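Local coordinates for protein similar to hydroxylamine oxidoreductase (Kuenenia stuttgartiensis, PDB 6H5L) that probably acts as a multi-haem oxidoreductase, carrying several c-type haems as a subunit of a 60-haem reductase complex from an anammox bacterium, at residues P103-T106 / P107-S111. Numbering follows the deposited sequence.
Sequences PKST and PYLSS. With HEC (heme c), chain G.
Thr106 meets Leu109 and Ser110 at the start of helix 107-120, and hydrogen bonds from both define the turn. The hydroxyl Thr106 OG1 accepts from Leu109 N at 3.0 Å, with an N-H...O angle of 162°. OG1 can reach this N-H because it sits between the backbone N and the carbonyl carbon of its own residue (chi1 65°). The carbonyl Thr106 O takes two donors, both from Ser110. Ser110 N is 2.7 Å from Thr106 O, nearly in line with the C=O bond. Ser110 OG is 2.6 Å from Thr106 O and approaches from above the carbonyl plane. With an alanine here in place of Thr106, Leu109 N would probably lose its capping acceptor, although the carbonyl bonds to Ser110 would remain.

Leu109 packs its carbons against polar atoms. Leu109 CG lies against Thr106 OG1, and Leu109 CD1 is 3.4 Å from Ser105 OG, which is hydrogen-bonded to His102 O. Pro103 and Leu109 also touch a second heme c. The extended Lys104 side chain forms salt bridges with Glu117 and Asp125.

The Tyr108 ring reaches the heme c of chain G. Tyr108 OH donates to heme c O1A, a propionate oxygen, at 2.8 Å, in the plane of the ring. The arrangement is a threonine N-cap followed by proline at the first helical position, here set beside the haems of a multi-haem cytochrome.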
loop_
_atom_site.group_PDB
_atom_site.type_symbol
_atom_site.label_atom_id
_atom_site.label_comp_id
_atom_site.label_asym_id
_atom_site.label_seq_id
_atom_site.Cartn_x
_atom_site.Cartn_y
_atom_site.Cartn_z
ATOM N N PRO A 103 26.150 -2.805 13.840
ATOM C CA PRO A 103 25.961 -2.371 15.230
ATOM C C PRO A 103 25.429 -0.957 15.389
ATOM O O PRO A 103 25.143 -0.550 16.521
ATOM C CB PRO A 103 27.385 -2.480 15.799
ATOM C CG PRO A 103 28.253 -2.139 14.633
ATOM C CD PRO A 103 27.548 -2.645 13.397
ATOM N N LYS A 104 25.286 -0.202 14.307
ATOM C CA LYS A 104 24.774 1.161 14.353
ATOM C C LYS A 104 23.611 1.316 13.384
ATOM O O LYS A 104 23.442 2.358 12.742
ATOM C CB LYS A 104 25.882 2.168 14.051
ATOM C CG LYS A 104 27.049 2.090 15.022
ATOM C CD LYS A 104 28.230 2.928 14.567
ATOM C CE LYS A 104 29.376 2.830 15.562
ATOM N NZ LYS A 104 30.598 3.541 15.097
ATOM N N SER A 105 22.793 0.269 13.263
ATOM C CA SER A 105 21.682 0.240 12.322
ATOM C C SER A 105 20.348 0.634 12.947
ATOM O O SER A 105 19.392 0.897 12.209
ATOM C CB SER A 105 21.559 -1.156 11.695
ATOM O OG SER A 105 21.375 -2.146 12.691
ATOM N N THR A 106 20.254 0.678 14.268
ATOM C CA THR A 106 19.053 1.106 14.968
ATOM C C THR A 106 19.468 2.025 16.104
ATOM O O THR A 106 20.618 1.981 16.553
ATOM C CB THR A 106 18.249 -0.077 15.530
ATOM O OG1 THR A 106 19.011 -0.739 16.548
ATOM C CG2 THR A 106 17.896 -1.071 14.432
ATOM N N PRO A 107 18.560 2.887 16.577
ATOM C CA PRO A 107 18.895 3.722 17.744
ATOM C C PRO A 107 19.326 2.914 18.956
ATOM O O PRO A 107 20.256 3.316 19.667
ATOM C CB PRO A 107 17.593 4.493 18.002
ATOM C CG PRO A 107 16.930 4.553 16.672
ATOM C CD PRO A 107 17.256 3.252 15.993
ATOM N N TYR A 108 18.672 1.779 19.214
ATOM C CA TYR A 108 19.059 0.935 20.340
ATOM C C TYR A 108 20.465 0.377 20.151
ATOM O O TYR A 108 21.306 0.460 21.054
ATOM C CB TYR A 108 18.047 -0.197 20.516
ATOM C CG TYR A 108 18.327 -1.103 21.698
ATOM C CD1 TYR A 108 17.890 -0.768 22.974
ATOM C CD2 TYR A 108 19.021 -2.296 21.537
ATOM C CE1 TYR A 108 18.141 -1.593 24.055
ATOM C CE2 TYR A 108 19.277 -3.125 22.611
ATOM C CZ TYR A 108 18.834 -2.770 23.867
ATOM O OH TYR A 108 19.088 -3.595 24.939
ATOM N N LEU A 109 20.735 -0.207 18.981
ATOM C CA LEU A 109 22.064 -0.747 18.708
ATOM C C LEU A 109 23.120 0.351 18.713
ATOM O O LEU A 109 24.218 0.163 19.250
ATOM C CB LEU A 109 22.064 -1.485 17.370
ATOM C CG LEU A 109 21.323 -2.820 17.313
ATOM C CD1 LEU A 109 21.208 -3.317 15.879
ATOM C CD2 LEU A 109 22.022 -3.852 18.182
ATOM N N SER A 110 22.812 1.503 18.110
ATOM C CA SER A 110 23.766 2.608 18.096
ATOM C C SER A 110 24.070 3.092 19.507
ATOM O O SER A 110 25.207 3.478 19.809
ATOM C CB SER A 110 23.227 3.757 17.243
ATOM O OG SER A 110 22.822 3.301 15.965
ATOM N N SER A 111 23.068 3.074 20.387
ATOM C CA SER A 111 23.265 3.556 21.750
ATOM C C SER A 111 24.177 2.625 22.539
ATOM O O SER A 111 25.147 3.072 23.161
ATOM C CB SER A 111 21.913 3.714 22.448
ATOM O OG SER A 111 22.073 4.276 23.739
HETATM FE FE HEC G . 23.311 -13.141 27.051
HETATM C CHA HEC G . 21.270 -10.444 26.446
HETATM C CHB HEC G . 26.035 -11.252 26.138
HETATM C CHC HEC G . 25.441 -15.643 28.130
HETATM C CHD HEC G . 20.641 -15.171 27.595
HETATM N NA HEC G . 23.599 -11.211 26.402
HETATM C C1A HEC G . 22.614 -10.259 26.235
HETATM C C2A HEC G . 23.235 -9.029 25.796
HETATM C C3A HEC G . 24.549 -9.245 25.712
HETATM C C4A HEC G . 24.809 -10.623 26.089
HETATM C CMA HEC G . 25.598 -8.201 25.283
HETATM C CAA HEC G . 22.499 -7.703 25.496
HETATM C CBA HEC G . 22.219 -7.565 24.004
HETATM C CGA HEC G . 21.507 -6.259 23.757
HETATM O O1A HEC G . 20.948 -5.686 24.728
HETATM O O2A HEC G . 21.494 -5.792 22.589
HETATM N NB HEC G . 25.358 -13.434 27.057
HETATM C C1B HEC G . 26.290 -12.456 26.764
HETATM C C2B HEC G . 27.579 -12.920 27.232
HETATM C C3B HEC G . 27.421 -14.133 27.775
HETATM C C4B HEC G . 26.019 -14.479 27.677
HETATM C CMB HEC G . 28.895 -12.128 27.100
HETATM C CAB HEC G . 28.508 -15.027 28.413
HETATM C CBB HEC G . 28.963 -14.446 29.771
HETATM N NC HEC G . 23.089 -15.055 27.733
HETATM C C1C HEC G . 24.091 -15.914 28.141
HETATM C C2C HEC G . 23.469 -17.096 28.700
HETATM C C3C HEC G . 22.158 -17.024 28.430
HETATM C C4C HEC G . 21.880 -15.701 27.896
HETATM C CMC HEC G . 24.247 -18.369 29.106
HETATM C CAC HEC G . 21.099 -18.094 28.770
HETATM C CBC HEC G . 20.961 -18.233 30.304
HETATM N ND HEC G . 21.269 -12.863 26.965
HETATM C C1D HEC G . 20.360 -13.838 27.367
HETATM C C2D HEC G . 19.063 -13.215 27.508
HETATM C C3D HEC G . 19.261 -11.741 27.151
HETATM C C4D HEC G . 20.661 -11.617 26.828
HETATM C CMD HEC G . 17.746 -13.886 27.929
HETATM C CAD HEC G . 18.198 -10.622 27.147
HETATM C CBD HEC G . 18.472 -9.727 28.355
HETATM C CGD HEC G . 17.291 -8.847 28.669
HETATM O O1D HEC G . 17.288 -8.220 29.759
HETATM O O2D HEC G . 16.352 -8.774 27.836
#